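Local coordinates for protein MGS-M4 (Unidentified, PDB 4Q3M) that probably reduces carbonyl compounds with a nicotinamide cofactor, as a TIM-barrel aldo-keto reductase whose natural substrate is unknown, at residues A[44-49]-A[73-78]; A[50-55]-A[92-97]; A[97-102]-A[129-134]; A[103-108]-A[116-121]. All coordinates share one frame; numbering follows the deposited sequence.

Contact 1 of 4, residues A[44-49]-A[73-78]; sequences TAMIYG and KLWNTD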
loop_
_atom_site.group_PDB
_atom_site.type_symbol
_atom_site.label_atom_id
_atom_site.label_comp_id
_atom_site.label_asym_id
_atom_site.label_seq_id
_atom_site.Cartn_x
_atom_site.Cartn_y
_atom_site.Cartn_z
ATOM N N THR A 44 11.907 -20.012 -2.417
ATOM C CA THR A 44 12.474 -19.841 -1.083
ATOM C C THR A 44 13.134 -18.472 -0.924
ATOM O O THR A 44 13.028 -17.618 -1.804
ATOM C CB THR A 44 13.506 -20.944 -0.764
ATOM O OG1 THR A 44 13.980 -20.787 0.579
ATOM C CG2 THR A 44 14.683 -20.880 -1.727
ATOM N N ALA A 45 13.802 -18.274 0.209
ATOM C CA ALA A 45 14.501 -17.025 0.504
ATOM C C ALA A 45 15.464 -17.225 1.670
ATOM O O ALA A 45 15.322 -18.174 2.441
ATOM C CB ALA A 45 13.512 -15.911 0.814
ATOM N N MET A 46 16.435 -16.329 1.800
ATOM C CA MET A 46 17.430 -16.468 2.859
ATOM C C MET A 46 16.813 -16.210 4.232
ATOM O O MET A 46 17.259 -16.782 5.225
ATOM C CB MET A 46 18.625 -15.534 2.615
ATOM C CG MET A 46 18.514 -14.133 3.205
ATOM S SD MET A 46 19.000 -13.991 4.942
ATOM C CE MET A 46 20.402 -15.104 5.000
ATOM N N ILE A 47 15.779 -15.376 4.285
ATOM C CA ILE A 47 15.142 -15.036 5.551
ATOM C C ILE A 47 14.305 -16.200 6.081
ATOM O O ILE A 47 14.019 -16.277 7.277
ATOM C CB ILE A 47 14.260 -13.772 5.417
ATOM C CG1 ILE A 47 14.003 -13.144 6.790
ATOM C CG2 ILE A 47 12.960 -14.084 4.688
ATOM C CD1 ILE A 47 15.266 -12.736 7.517
ATOM N N TYR A 48 13.930 -17.114 5.190
ATOM C CA TYR A 48 13.160 -18.288 5.583
ATOM C C TYR A 48 14.045 -19.273 6.336
ATOM O O TYR A 48 13.565 -20.042 7.169
ATOM C CB TYR A 48 12.537 -18.968 4.361
ATOM C CG TYR A 48 11.592 -18.091 3.571
ATOM C CD1 TYR A 48 10.953 -17.009 4.166
ATOM C CD2 TYR A 48 11.338 -18.344 2.231
ATOM C CE1 TYR A 48 10.090 -16.205 3.446
ATOM C CE2 TYR A 48 10.476 -17.546 1.502
ATOM C CZ TYR A 48 9.855 -16.478 2.114
ATOM O OH TYR A 48 8.996 -15.682 1.391
ATOM N N GLY A 49 15.338 -19.244 6.035
ATOM C CA GLY A 49 16.295 -20.119 6.684
ATOM C C GLY A 49 16.051 -21.586 6.390
ATOM O O GLY A 49 16.303 -22.445 7.234
ATOM N N LYS A 73 15.617 -15.353 -2.640
ATOM C CA LYS A 73 15.578 -13.900 -2.574
ATOM C C LYS A 73 16.697 -13.344 -1.713
ATOM O O LYS A 73 17.231 -14.030 -0.842
ATOM C CB LYS A 73 14.229 -13.429 -2.031
ATOM C CG LYS A 73 13.040 -14.152 -2.633
ATOM C CD LYS A 73 11.729 -13.631 -2.080
ATOM C CE LYS A 73 10.566 -14.489 -2.548
ATOM N NZ LYS A 73 10.594 -15.850 -1.942
ATOM N N LEU A 74 17.037 -12.088 -1.961
ATOM C CA LEU A 74 18.064 -11.416 -1.190
ATOM C C LEU A 74 17.403 -10.568 -0.104
ATOM O O LEU A 74 16.512 -9.773 -0.396
ATOM C CB LEU A 74 18.921 -10.537 -2.090
ATOM C CG LEU A 74 19.728 -9.541 -1.274
ATOM C CD1 LEU A 74 21.047 -10.185 -0.941
ATOM C CD2 LEU A 74 19.918 -8.250 -1.994
ATOM N N TRP A 75 17.838 -10.732 1.142
ATOM C CA TRP A 75 17.196 -10.039 2.257
ATOM C C TRP A 75 17.657 -8.585 2.390
ATOM O O TRP A 75 18.734 -8.217 1.919
ATOM C CB TRP A 75 17.447 -10.799 3.562
ATOM C CG TRP A 75 16.711 -10.243 4.741
ATOM C CD1 TRP A 75 17.256 -9.773 5.898
ATOM C CD2 TRP A 75 15.292 -10.082 4.870
ATOM N NE1 TRP A 75 16.265 -9.338 6.745
ATOM C CE2 TRP A 75 15.050 -9.515 6.137
ATOM C CE3 TRP A 75 14.202 -10.365 4.040
ATOM C CZ2 TRP A 75 13.766 -9.227 6.594
ATOM C CZ3 TRP A 75 12.927 -10.077 4.495
ATOM C CH2 TRP A 75 12.721 -9.514 5.760
ATOM N N ASN A 76 16.822 -7.774 3.038
ATOM C CA ASN A 76 17.035 -6.335 3.180
ATOM C C ASN A 76 18.413 -5.937 3.705
ATOM O O ASN A 76 19.004 -4.963 3.241
ATOM C CB ASN A 76 15.965 -5.745 4.103
ATOM C CG ASN A 76 14.558 -6.115 3.678
ATOM O OD1 ASN A 76 14.362 -6.884 2.738
ATOM N ND2 ASN A 76 13.567 -5.572 4.378
ATOM N N THR A 77 18.917 -6.692 4.676
ATOM C CA THR A 77 20.177 -6.354 5.332
ATOM C C THR A 77 21.387 -6.529 4.418
ATOM O O THR A 77 22.468 -6.016 4.709
ATOM C CB THR A 77 20.395 -7.208 6.596
ATOM O OG1 THR A 77 20.489 -8.591 6.232
ATOM C CG2 THR A 77 19.246 -7.020 7.574
ATOM N N ASP A 78 21.207 -7.248 3.316
ATOM C CA ASP A 78 22.322 -7.557 2.429
ATOM C C ASP A 78 22.329 -6.702 1.162
ATOM O O ASP A 78 23.128 -6.942 0.256
ATOM C CB ASP A 78 22.292 -9.035 2.039
ATOM C CG ASP A 78 22.572 -9.958 3.204
ATOM O OD1 ASP A 78 23.336 -9.566 4.110
ATOM O OD2 ASP A 78 22.025 -11.082 3.210
#
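Lys73 leaves strand 69-74 with its CB 3.8 Å from Ala45 CB. CG passes 3.6 Å from Thr44 O, CD still lies over the Ala45 methyl, and the bend at the last torsion (chi4 69°) brings NZ back to Thr44 O. That hydrogen bond, NZ to Thr44 O, measures 3.0 Å, the donor standing well above the carbonyl plane. The same NZ forms a salt bridge with Asp43 and comes to 3.7 Å from Tyr48 OH. Further along, Trp75 is covered by Ile47, whose CD1 sits over the indole face, 3.6 Å from the centroid of the five-membered ring. Met46 crosses the Trp75 side chain at about a right angle, its CG 3.5 Å from Trp75 CB, and its SD makes an oblique Met-aromatic contact. An alanine in place of Trp75 would probably leave Ile47 CD1 without a surface to lie on and Met46 free to turn. Asp43, Tyr48, Lys73 and nearby His106 match the Asp-Tyr-Lys-His tetrad of aldo-keto reductases, so the grip on NZ is consistent with a lysine fixed beside the tyrosine hydroxyl in the active site.

Contact 2 of 4, residues A[50-55]-A[92-97]; sequences NEEEVG and LKNLGL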
loop_
_atom_site.group_PDB
_atom_site.type_symbol
_atom_site.label_atom_id
_atom_site.label_comp_id
_atom_site.label_asym_id
_atom_site.label_seq_id
_atom_site.Cartn_x
_atom_site.Cartn_y
_atom_site.Cartn_z
ATOM N N ASN A 50 15.554 -21.875 5.190
ATOM C CA ASN A 50 15.305 -23.254 4.789
ATOM C C ASN A 50 16.004 -23.616 3.481
ATOM O O ASN A 50 15.738 -24.667 2.902
ATOM C CB ASN A 50 13.799 -23.518 4.672
ATOM C CG ASN A 50 13.104 -22.579 3.695
ATOM O OD1 ASN A 50 13.725 -22.014 2.794
ATOM N ND2 ASN A 50 11.798 -22.414 3.872
ATOM N N GLU A 51 16.894 -22.737 3.026
ATOM C CA GLU A 51 17.651 -22.964 1.798
ATOM C C GLU A 51 18.433 -24.271 1.862
ATOM O O GLU A 51 18.668 -24.920 0.842
ATOM C CB GLU A 51 18.607 -21.799 1.534
ATOM C CG GLU A 51 17.919 -20.495 1.176
ATOM C CD GLU A 51 18.896 -19.345 1.033
ATOM O OE1 GLU A 51 19.830 -19.251 1.857
ATOM O OE2 GLU A 51 18.731 -18.538 0.094
ATOM N N GLU A 52 18.831 -24.647 3.071
ATOM C CA GLU A 52 19.550 -25.890 3.297
ATOM C C GLU A 52 18.647 -27.104 3.088
ATOM O O GLU A 52 18.999 -28.032 2.358
ATOM C CB GLU A 52 20.143 -25.908 4.705
ATOM C CG GLU A 52 21.252 -24.894 4.925
ATOM C CD GLU A 52 21.970 -25.096 6.244
ATOM O OE1 GLU A 52 22.200 -26.263 6.625
ATOM O OE2 GLU A 52 22.304 -24.088 6.901
ATOM N N GLU A 53 17.480 -27.088 3.726
ATOM C CA GLU A 53 16.540 -28.202 3.637
ATOM C C GLU A 53 15.896 -28.295 2.258
ATOM O O GLU A 53 15.623 -29.391 1.767
ATOM C CB GLU A 53 15.457 -28.075 4.709
ATOM C CG GLU A 53 15.974 -28.204 6.132
ATOM C CD GLU A 53 14.859 -28.217 7.158
ATOM O OE1 GLU A 53 13.680 -28.118 6.757
ATOM O OE2 GLU A 53 15.161 -28.324 8.364
ATOM N N VAL A 54 15.650 -27.145 1.639
ATOM C CA VAL A 54 15.078 -27.107 0.298
ATOM C C VAL A 54 16.060 -27.681 -0.720
ATOM O O VAL A 54 15.688 -28.498 -1.562
ATOM C CB VAL A 54 14.688 -25.671 -0.114
ATOM C CG1 VAL A 54 14.383 -25.603 -1.604
ATOM C CG2 VAL A 54 13.498 -25.189 0.701
ATOM N N GLY A 55 17.315 -27.258 -0.623
ATOM C CA GLY A 55 18.345 -27.686 -1.552
ATOM C C GLY A 55 18.640 -29.173 -1.516
ATOM O O GLY A 55 18.929 -29.778 -2.547
ATOM N N LEU A 92 23.542 -19.717 -2.645
ATOM C CA LEU A 92 23.912 -20.717 -3.633
ATOM C C LEU A 92 24.502 -21.964 -2.981
ATOM O O LEU A 92 24.160 -23.088 -3.347
ATOM C CB LEU A 92 24.906 -20.113 -4.623
ATOM C CG LEU A 92 25.125 -20.887 -5.914
ATOM C CD1 LEU A 92 23.806 -21.003 -6.650
ATOM C CD2 LEU A 92 26.163 -20.191 -6.775
ATOM N N LYS A 93 25.381 -21.756 -2.006
ATOM C CA LYS A 93 26.031 -22.861 -1.309
ATOM C C LYS A 93 25.061 -23.608 -0.397
ATOM O O LYS A 93 25.099 -24.836 -0.318
ATOM C CB LYS A 93 27.227 -22.353 -0.502
ATOM C CG LYS A 93 28.418 -21.957 -1.360
ATOM C CD LYS A 93 29.553 -21.404 -0.516
ATOM C CE LYS A 93 30.756 -21.056 -1.377
ATOM N NZ LYS A 93 31.883 -20.516 -0.567
ATOM N N ASN A 94 24.200 -22.864 0.291
ATOM C CA ASN A 94 23.183 -23.470 1.145
ATOM C C ASN A 94 22.244 -24.362 0.343
ATOM O O ASN A 94 21.876 -25.450 0.785
ATOM C CB ASN A 94 22.377 -22.394 1.875
ATOM C CG ASN A 94 23.181 -21.685 2.947
ATOM O OD1 ASN A 94 24.138 -22.238 3.490
ATOM N ND2 ASN A 94 22.795 -20.454 3.260
ATOM N N LEU A 95 21.871 -23.894 -0.843
ATOM C CA LEU A 95 20.968 -24.634 -1.718
ATOM C C LEU A 95 21.652 -25.819 -2.392
ATOM O O LEU A 95 20.988 -26.657 -3.000
ATOM C CB LEU A 95 20.378 -23.704 -2.780
ATOM C CG LEU A 95 19.266 -22.763 -2.316
ATOM C CD1 LEU A 95 19.057 -21.641 -3.319
ATOM C CD2 LEU A 95 17.978 -23.543 -2.109
ATOM N N GLY A 96 22.976 -25.883 -2.296
ATOM C CA GLY A 96 23.726 -26.967 -2.908
ATOM C C GLY A 96 23.644 -26.943 -4.423
ATOM O O GLY A 96 23.898 -27.946 -5.092
ATOM N N LEU A 97 23.262 -25.788 -4.954
ATOM C CA LEU A 97 23.275 -25.531 -6.385
ATOM C C LEU A 97 24.479 -24.657 -6.662
ATOM O O LEU A 97 25.074 -24.141 -5.727
ATOM C CB LEU A 97 22.000 -24.812 -6.821
ATOM C CG LEU A 97 20.677 -25.320 -6.249
ATOM C CD1 LEU A 97 19.581 -24.303 -6.506
ATOM C CD2 LEU A 97 20.306 -26.669 -6.832
#
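Leu95 lays its CD2 against the first turn of helix 51-59, 3.3 Å from Glu51 O, while its CG rests 4.0 Å from Glu51 CB. It sits where helix 81-94 gives way to the turn at Gly96, a Schellman motif, and the contact joins two neighbouring helices in the outer layer of the TIM barrel. CD2 also reaches Val54 CG1 at 4.2 Å, the two side chains lying side by side. An alanine in place of Leu95 would probably open a gap beside Val54 and the Glu51 backbone. The main chains come close too: Gly55 has no side chain to hold them apart, and its CA lies 3.2 Å from Leu95 O. One turn back, Glu52 CA points its hydrogen at Asn94 O, 3.5 Å away. Glu51 is buried, and its carboxylate is shared out: OE2 takes hydrogen bonds from Thr72 of strand 69-74 and Ser91 of helix 81-94 itself. The other oxygen, OE1, receives Asn94 ND2 in a nearly straight (171°) but weak hydrogen bond of 3.5 Å.

Contact 3 of 4, residues A[97-102]-A[129-134]; sequences LDYIDL and KVKAIG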
loop_
_atom_site.group_PDB
_atom_site.type_symbol
_atom_site.label_atom_id
_atom_site.label_comp_id
_atom_site.label_asym_id
_atom_site.label_seq_id
_atom_site.Cartn_x
_atom_site.Cartn_y
_atom_site.Cartn_z
ATOM N N LEU A 97 23.262 -25.788 -4.954
ATOM C CA LEU A 97 23.275 -25.531 -6.385
ATOM C C LEU A 97 24.479 -24.657 -6.662
ATOM O O LEU A 97 25.074 -24.141 -5.727
ATOM C CB LEU A 97 22.000 -24.812 -6.821
ATOM C CG LEU A 97 20.677 -25.320 -6.249
ATOM C CD1 LEU A 97 19.581 -24.303 -6.506
ATOM C CD2 LEU A 97 20.306 -26.669 -6.832
ATOM N N ASP A 98 24.833 -24.481 -7.931
ATOM C CA ASP A 98 25.743 -23.402 -8.315
ATOM C C ASP A 98 25.246 -22.662 -9.560
ATOM O O ASP A 98 26.031 -22.069 -10.300
ATOM C CB ASP A 98 27.179 -23.910 -8.498
ATOM C CG ASP A 98 28.031 -23.733 -7.235
ATOM O OD1 ASP A 98 27.483 -23.452 -6.150
ATOM O OD2 ASP A 98 29.268 -23.875 -7.325
ATOM N N TYR A 99 23.934 -22.720 -9.779
ATOM C CA TYR A 99 23.225 -21.725 -10.581
ATOM C C TYR A 99 21.796 -21.644 -10.052
ATOM O O TYR A 99 21.229 -22.649 -9.624
ATOM C CB TYR A 99 23.243 -22.055 -12.082
ATOM C CG TYR A 99 22.156 -22.997 -12.567
ATOM C CD1 TYR A 99 20.920 -22.512 -12.988
ATOM C CD2 TYR A 99 22.378 -24.365 -12.640
ATOM C CE1 TYR A 99 19.930 -23.368 -13.437
ATOM C CE2 TYR A 99 21.395 -25.228 -13.092
ATOM C CZ TYR A 99 20.174 -24.725 -13.489
ATOM O OH TYR A 99 19.194 -25.582 -13.939
ATOM N N ILE A 100 21.222 -20.445 -10.068
ATOM C CA ILE A 100 19.870 -20.233 -9.561
ATOM C C ILE A 100 18.961 -19.738 -10.681
ATOM O O ILE A 100 19.357 -18.891 -11.478
ATOM C CB ILE A 100 19.868 -19.235 -8.382
ATOM C CG1 ILE A 100 20.522 -19.873 -7.158
ATOM C CG2 ILE A 100 18.456 -18.799 -8.033
ATOM C CD1 ILE A 100 20.667 -18.944 -5.978
ATOM N N ASP A 101 17.749 -20.279 -10.748
ATOM C CA ASP A 101 16.814 -19.931 -11.813
ATOM C C ASP A 101 16.350 -18.479 -11.720
ATOM O O ASP A 101 16.354 -17.755 -12.716
ATOM C CB ASP A 101 15.607 -20.869 -11.784
ATOM C CG ASP A 101 15.994 -22.321 -11.993
ATOM O OD1 ASP A 101 16.099 -22.747 -13.162
ATOM O OD2 ASP A 101 16.194 -23.034 -10.987
ATOM N N LEU A 102 15.953 -18.056 -10.524
ATOM C CA LEU A 102 15.460 -16.699 -10.323
ATOM C C LEU A 102 15.953 -16.114 -9.002
ATOM O O LEU A 102 15.905 -16.772 -7.964
ATOM C CB LEU A 102 13.930 -16.677 -10.371
ATOM C CG LEU A 102 13.227 -15.333 -10.167
ATOM C CD1 LEU A 102 13.689 -14.314 -11.197
ATOM C CD2 LEU A 102 11.718 -15.508 -10.225
ATOM N N LYS A 129 25.224 -17.159 -13.424
ATOM C CA LYS A 129 24.899 -17.760 -12.134
ATOM C C LYS A 129 23.411 -17.632 -11.813
ATOM O O LYS A 129 22.878 -18.388 -11.002
ATOM C CB LYS A 129 25.743 -17.133 -11.023
ATOM C CG LYS A 129 27.220 -17.491 -11.106
ATOM C CD LYS A 129 28.006 -16.893 -9.951
ATOM C CE LYS A 129 29.473 -17.287 -10.024
ATOM N NZ LYS A 129 30.266 -16.687 -8.916
ATOM N N VAL A 130 22.747 -16.669 -12.444
ATOM C CA VAL A 130 21.293 -16.571 -12.370
ATOM C C VAL A 130 20.684 -16.531 -13.765
ATOM O O VAL A 130 21.160 -15.812 -14.643
ATOM C CB VAL A 130 20.825 -15.334 -11.574
ATOM C CG1 VAL A 130 20.855 -15.619 -10.090
ATOM C CG2 VAL A 130 21.678 -14.127 -11.904
ATOM N N LYS A 131 19.629 -17.314 -13.962
ATOM C CA LYS A 131 18.987 -17.421 -15.264
ATOM C C LYS A 131 17.930 -16.339 -15.457
ATOM O O LYS A 131 17.509 -16.064 -16.581
ATOM C CB LYS A 131 18.363 -18.806 -15.434
ATOM C CG LYS A 131 19.378 -19.935 -15.441
ATOM C CD LYS A 131 20.427 -19.713 -16.520
ATOM C CE LYS A 131 21.503 -20.785 -16.482
ATOM N NZ LYS A 131 22.533 -20.562 -17.535
ATOM N N ALA A 132 17.510 -15.729 -14.354
ATOM C CA ALA A 132 16.530 -14.652 -14.395
ATOM C C ALA A 132 16.635 -13.780 -13.150
ATOM O O ALA A 132 16.830 -14.284 -12.043
ATOM C CB ALA A 132 15.123 -15.214 -14.535
ATOM N N ILE A 133 16.512 -12.469 -13.333
ATOM C CA ILE A 133 16.580 -11.535 -12.216
ATOM C C ILE A 133 15.326 -10.672 -12.145
ATOM O O ILE A 133 14.756 -10.299 -13.171
ATOM C CB ILE A 133 17.820 -10.624 -12.312
ATOM C CG1 ILE A 133 17.893 -9.959 -13.688
ATOM C CG2 ILE A 133 19.088 -11.421 -12.046
ATOM C CD1 ILE A 133 19.058 -9.008 -13.846
ATOM N N GLY A 134 14.896 -10.363 -10.927
ATOM C CA GLY A 134 13.711 -9.551 -10.723
ATOM C C GLY A 134 13.642 -8.962 -9.329
ATOM O O GLY A 134 14.645 -8.904 -8.617
#
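Ile100 N donates to Lys129 O across 2.8 Å, a nearly straight bond (171°) and the shorter of the two that join these segments. Its own carbonyl answers one step on: Ile100 O accepts Lys131 N at 3.0 Å. Ile100 is thus held by the residues before and after Val130, the pattern of a parallel beta bridge, and the two chains run within 5° of each other. Between these segments the bridge is single, consistent with the helical backbone angles of Asp101 and Lys131, which interrupt the extended course. Beyond the break the backbones stay together, with Leu102 CA directing its hydrogen at Ala132 O and Leu102 CD1 lying 3.7 Å from the Ala132 methyl. Back at Tyr99, the Lys131 side chain passes the ring obliquely. CG lies 3.9 Å from Tyr99 CD1, and the bend at chi2 (-56°) folds the chain back so that CE comes equally near, whereas NZ is too distant for more than a weak cation-pi attraction; Arg65 makes a cation-pi contact with the same ring. The Asp101 carboxylate is buried and well supplied: OD2 meets the Arg65 guanidinium and Val70 N, and OD1 bonds to Tyr10 OH. The contact leads into strands 102-105 and 133-136, neighbours in the parallel barrel. Ile100 and Val130 face outward onto Phe88 of helix 81-94, Val130 also meeting Leu124 of helix 111-126, while Lys131 and Ala132 touch Tyr10 and Leu6 around the N-terminal hairpin, which in aldo-keto reductases closes the bottom of the barrel.

Contact 4 of 4, residues A[103-108]-A[116-121]; sequences YLIHWF and STYRAF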
loop_
_atom_site.group_PDB
_atom_site.type_symbol
_atom_site.label_atom_id
_atom_site.label_comp_id
_atom_site.label_asym_id
_atom_site.label_seq_id
_atom_site.Cartn_x
_atom_site.Cartn_y
_atom_site.Cartn_z
ATOM N N TYR A 103 16.428 -14.875 -9.053
ATOM C CA TYR A 103 16.899 -14.184 -7.857
ATOM C C TYR A 103 16.180 -12.846 -7.718
ATOM O O TYR A 103 16.170 -12.039 -8.647
ATOM C CB TYR A 103 18.415 -13.983 -7.914
ATOM C CG TYR A 103 19.064 -13.773 -6.565
ATOM C CD1 TYR A 103 18.719 -14.563 -5.477
ATOM C CD2 TYR A 103 20.039 -12.802 -6.385
ATOM C CE1 TYR A 103 19.315 -14.380 -4.242
ATOM C CE2 TYR A 103 20.642 -12.612 -5.153
ATOM C CZ TYR A 103 20.276 -13.405 -4.086
ATOM O OH TYR A 103 20.872 -13.220 -2.859
ATOM N N LEU A 104 15.576 -12.617 -6.556
ATOM C CA LEU A 104 14.744 -11.435 -6.351
ATOM C C LEU A 104 15.244 -10.539 -5.224
ATOM O O LEU A 104 15.813 -11.015 -4.241
ATOM C CB LEU A 104 13.300 -11.850 -6.054
ATOM C CG LEU A 104 12.576 -12.758 -7.048
ATOM C CD1 LEU A 104 11.201 -13.131 -6.514
ATOM C CD2 LEU A 104 12.457 -12.088 -8.404
ATOM N N ILE A 105 15.023 -9.237 -5.377
ATOM C CA ILE A 105 15.178 -8.299 -4.272
ATOM C C ILE A 105 13.907 -8.368 -3.434
ATOM O O ILE A 105 12.816 -8.093 -3.932
ATOM C CB ILE A 105 15.418 -6.857 -4.759
ATOM C CG1 ILE A 105 16.608 -6.807 -5.722
ATOM C CG2 ILE A 105 15.642 -5.926 -3.578
ATOM C CD1 ILE A 105 16.906 -5.422 -6.260
ATOM N N HIS A 106 14.050 -8.745 -2.167
ATOM C CA HIS A 106 12.900 -9.076 -1.329
ATOM C C HIS A 106 12.008 -7.871 -1.029
ATOM O O HIS A 106 10.784 -7.958 -1.134
ATOM C CB HIS A 106 13.373 -9.711 -0.020
ATOM C CG HIS A 106 12.392 -10.672 0.575
ATOM N ND1 HIS A 106 12.782 -11.762 1.324
ATOM C CD2 HIS A 106 11.040 -10.711 0.529
ATOM C CE1 HIS A 106 11.711 -12.430 1.714
ATOM N NE2 HIS A 106 10.641 -11.813 1.246
ATOM N N TRP A 107 12.622 -6.753 -0.654
ATOM C CA TRP A 107 11.876 -5.536 -0.344
ATOM C C TRP A 107 12.570 -4.297 -0.902
ATOM O O TRP A 107 13.766 -4.320 -1.192
ATOM C CB TRP A 107 11.694 -5.380 1.169
ATOM C CG TRP A 107 10.870 -6.455 1.815
ATOM C CD1 TRP A 107 11.322 -7.635 2.329
ATOM C CD2 TRP A 107 9.455 -6.435 2.040
ATOM N NE1 TRP A 107 10.276 -8.357 2.851
ATOM C CE2 TRP A 107 9.119 -7.643 2.686
ATOM C CE3 TRP A 107 8.440 -5.517 1.754
ATOM C CZ2 TRP A 107 7.810 -7.956 3.049
ATOM C CZ3 TRP A 107 7.141 -5.830 2.116
ATOM C CH2 TRP A 107 6.837 -7.039 2.757
ATOM N N PHE A 108 11.814 -3.213 -1.042
ATOM C CA PHE A 108 12.384 -1.937 -1.458
ATOM C C PHE A 108 12.985 -1.208 -0.262
ATOM O O PHE A 108 12.323 -1.018 0.758
ATOM C CB PHE A 108 11.325 -1.064 -2.135
ATOM C CG PHE A 108 11.846 0.263 -2.609
ATOM C CD1 PHE A 108 12.554 0.361 -3.796
ATOM C CD2 PHE A 108 11.623 1.415 -1.871
ATOM C CE1 PHE A 108 13.033 1.581 -4.235
ATOM C CE2 PHE A 108 12.100 2.636 -2.305
ATOM C CZ PHE A 108 12.804 2.721 -3.489
ATOM N N SER A 116 22.025 -0.451 -6.635
ATOM C CA SER A 116 23.316 -1.019 -6.255
ATOM C C SER A 116 23.219 -2.531 -6.113
ATOM O O SER A 116 24.123 -3.268 -6.505
ATOM C CB SER A 116 23.816 -0.405 -4.946
ATOM O OG SER A 116 25.092 -0.913 -4.602
ATOM N N THR A 117 22.109 -2.979 -5.541
ATOM C CA THR A 117 21.816 -4.398 -5.425
ATOM C C THR A 117 21.590 -5.049 -6.780
ATOM O O THR A 117 22.078 -6.148 -7.048
ATOM C CB THR A 117 20.575 -4.630 -4.558
ATOM O OG1 THR A 117 20.811 -4.138 -3.232
ATOM C CG2 THR A 117 20.218 -6.088 -4.534
ATOM N N TYR A 118 20.841 -4.360 -7.631
ATOM C CA TYR A 118 20.477 -4.899 -8.931
ATOM C C TYR A 118 21.683 -4.970 -9.864
ATOM O O TYR A 118 21.767 -5.861 -10.709
ATOM C CB TYR A 118 19.368 -4.059 -9.558
ATOM C CG TYR A 118 18.624 -4.770 -10.659
ATOM C CD1 TYR A 118 17.596 -5.657 -10.366
ATOM C CD2 TYR A 118 18.948 -4.557 -11.990
ATOM C CE1 TYR A 118 16.911 -6.311 -11.370
ATOM C CE2 TYR A 118 18.270 -5.205 -13.000
ATOM C CZ TYR A 118 17.253 -6.081 -12.686
ATOM O OH TYR A 118 16.575 -6.729 -13.690
ATOM N N ARG A 119 22.610 -4.030 -9.706
ATOM C CA ARG A 119 23.857 -4.055 -10.464
ATOM C C ARG A 119 24.617 -5.342 -10.174
ATOM O O ARG A 119 25.264 -5.908 -11.055
ATOM C CB ARG A 119 24.726 -2.841 -10.131
ATOM C CG ARG A 119 24.285 -1.548 -10.797
ATOM C CD ARG A 119 24.574 -1.564 -12.289
ATOM N NE ARG A 119 24.207 -0.303 -12.928
ATOM C CZ ARG A 119 23.047 -0.083 -13.538
ATOM N NH1 ARG A 119 22.134 -1.043 -13.596
ATOM N NH2 ARG A 119 22.799 1.097 -14.090
ATOM N N ALA A 120 24.529 -5.800 -8.929
ATOM C CA ALA A 120 25.133 -7.065 -8.536
ATOM C C ALA A 120 24.369 -8.230 -9.156
ATOM O O ALA A 120 24.970 -9.223 -9.566
ATOM C CB ALA A 120 25.170 -7.191 -7.025
ATOM N N PHE A 121 23.046 -8.103 -9.221
ATOM C CA PHE A 121 22.214 -9.096 -9.896
ATOM C C PHE A 121 22.624 -9.204 -11.360
ATOM O O PHE A 121 22.725 -10.300 -11.911
ATOM C CB PHE A 121 20.724 -8.740 -9.808
ATOM C CG PHE A 121 20.087 -9.054 -8.481
ATOM C CD1 PHE A 121 20.835 -9.111 -7.318
ATOM C CD2 PHE A 121 18.725 -9.300 -8.405
ATOM C CE1 PHE A 121 20.234 -9.396 -6.106
ATOM C CE2 PHE A 121 18.122 -9.590 -7.197
ATOM C CZ PHE A 121 18.877 -9.637 -6.046
#
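Strand 103-105 and helix 116-121 run almost exactly antiparallel, their axes 174° apart in direction and 9.7 Å from each other at closest approach. Side chains from both fill that distance, with Phe121 contributing the larger share on the helix side. Its ring meets that of Tyr103 obliquely, Tyr103 CD2 standing over one face near the rim, with the planes turned by 37°. The closest carbons of the pair, Tyr103 CE2 and Phe121 CE1, are 3.4 Å apart. The phenyl edge at CE2 points in plane at Leu104 C, and CE2 also packs 3.5 Å from Ile105 CG1. This is the first half of a beta-alpha-beta crossover: the chain leaves strand 102-105, returns along helix 111-126 on the outside of the TIM barrel, and enters strand 133-136 alongside. Ile105 carries the other end of the interface. Its extended chain (chi2 179°) puts CD1 tip to tip with Thr117 CG2 at 3.8 Å, and the same methyl sits at the edge of the Tyr118 ring, 4.2 Å from CD1 of that tyrosine. Thr117 turns its methyl to the strand, CG2 being anti to the backbone N; OG1 is turned to Asn113 O, one helical turn back, and also meets Gly80 N. Tyr118 sends its hydroxyl to Ile152 O, and Ile133 of strand 133-136 packs against both Tyr118 and Phe121.

How the contacts relate
From the N terminus, the loop after strand 41-43 is tied by contact 1 to the end of strand 69-74, closing a loop that holds helix 51-59. Contact 2 begins inside that loop and ends beyond it, so the two cross; Thr44 and Asn50 meet where they adjoin. Leu97 then passes the chain directly from contact 2 to contact 3, which closes a second loop at the start of strands 102-105 and 133-136. Contact 4 is nested within that loop and brings helix 111-126 onto the strand. Backbone bonds between Leu74 and Leu104 and between Tyr103 and Ala132 join contacts 1, 4 and 3 across three neighbouring barrel strands, with contact 2 in the helical layer outside.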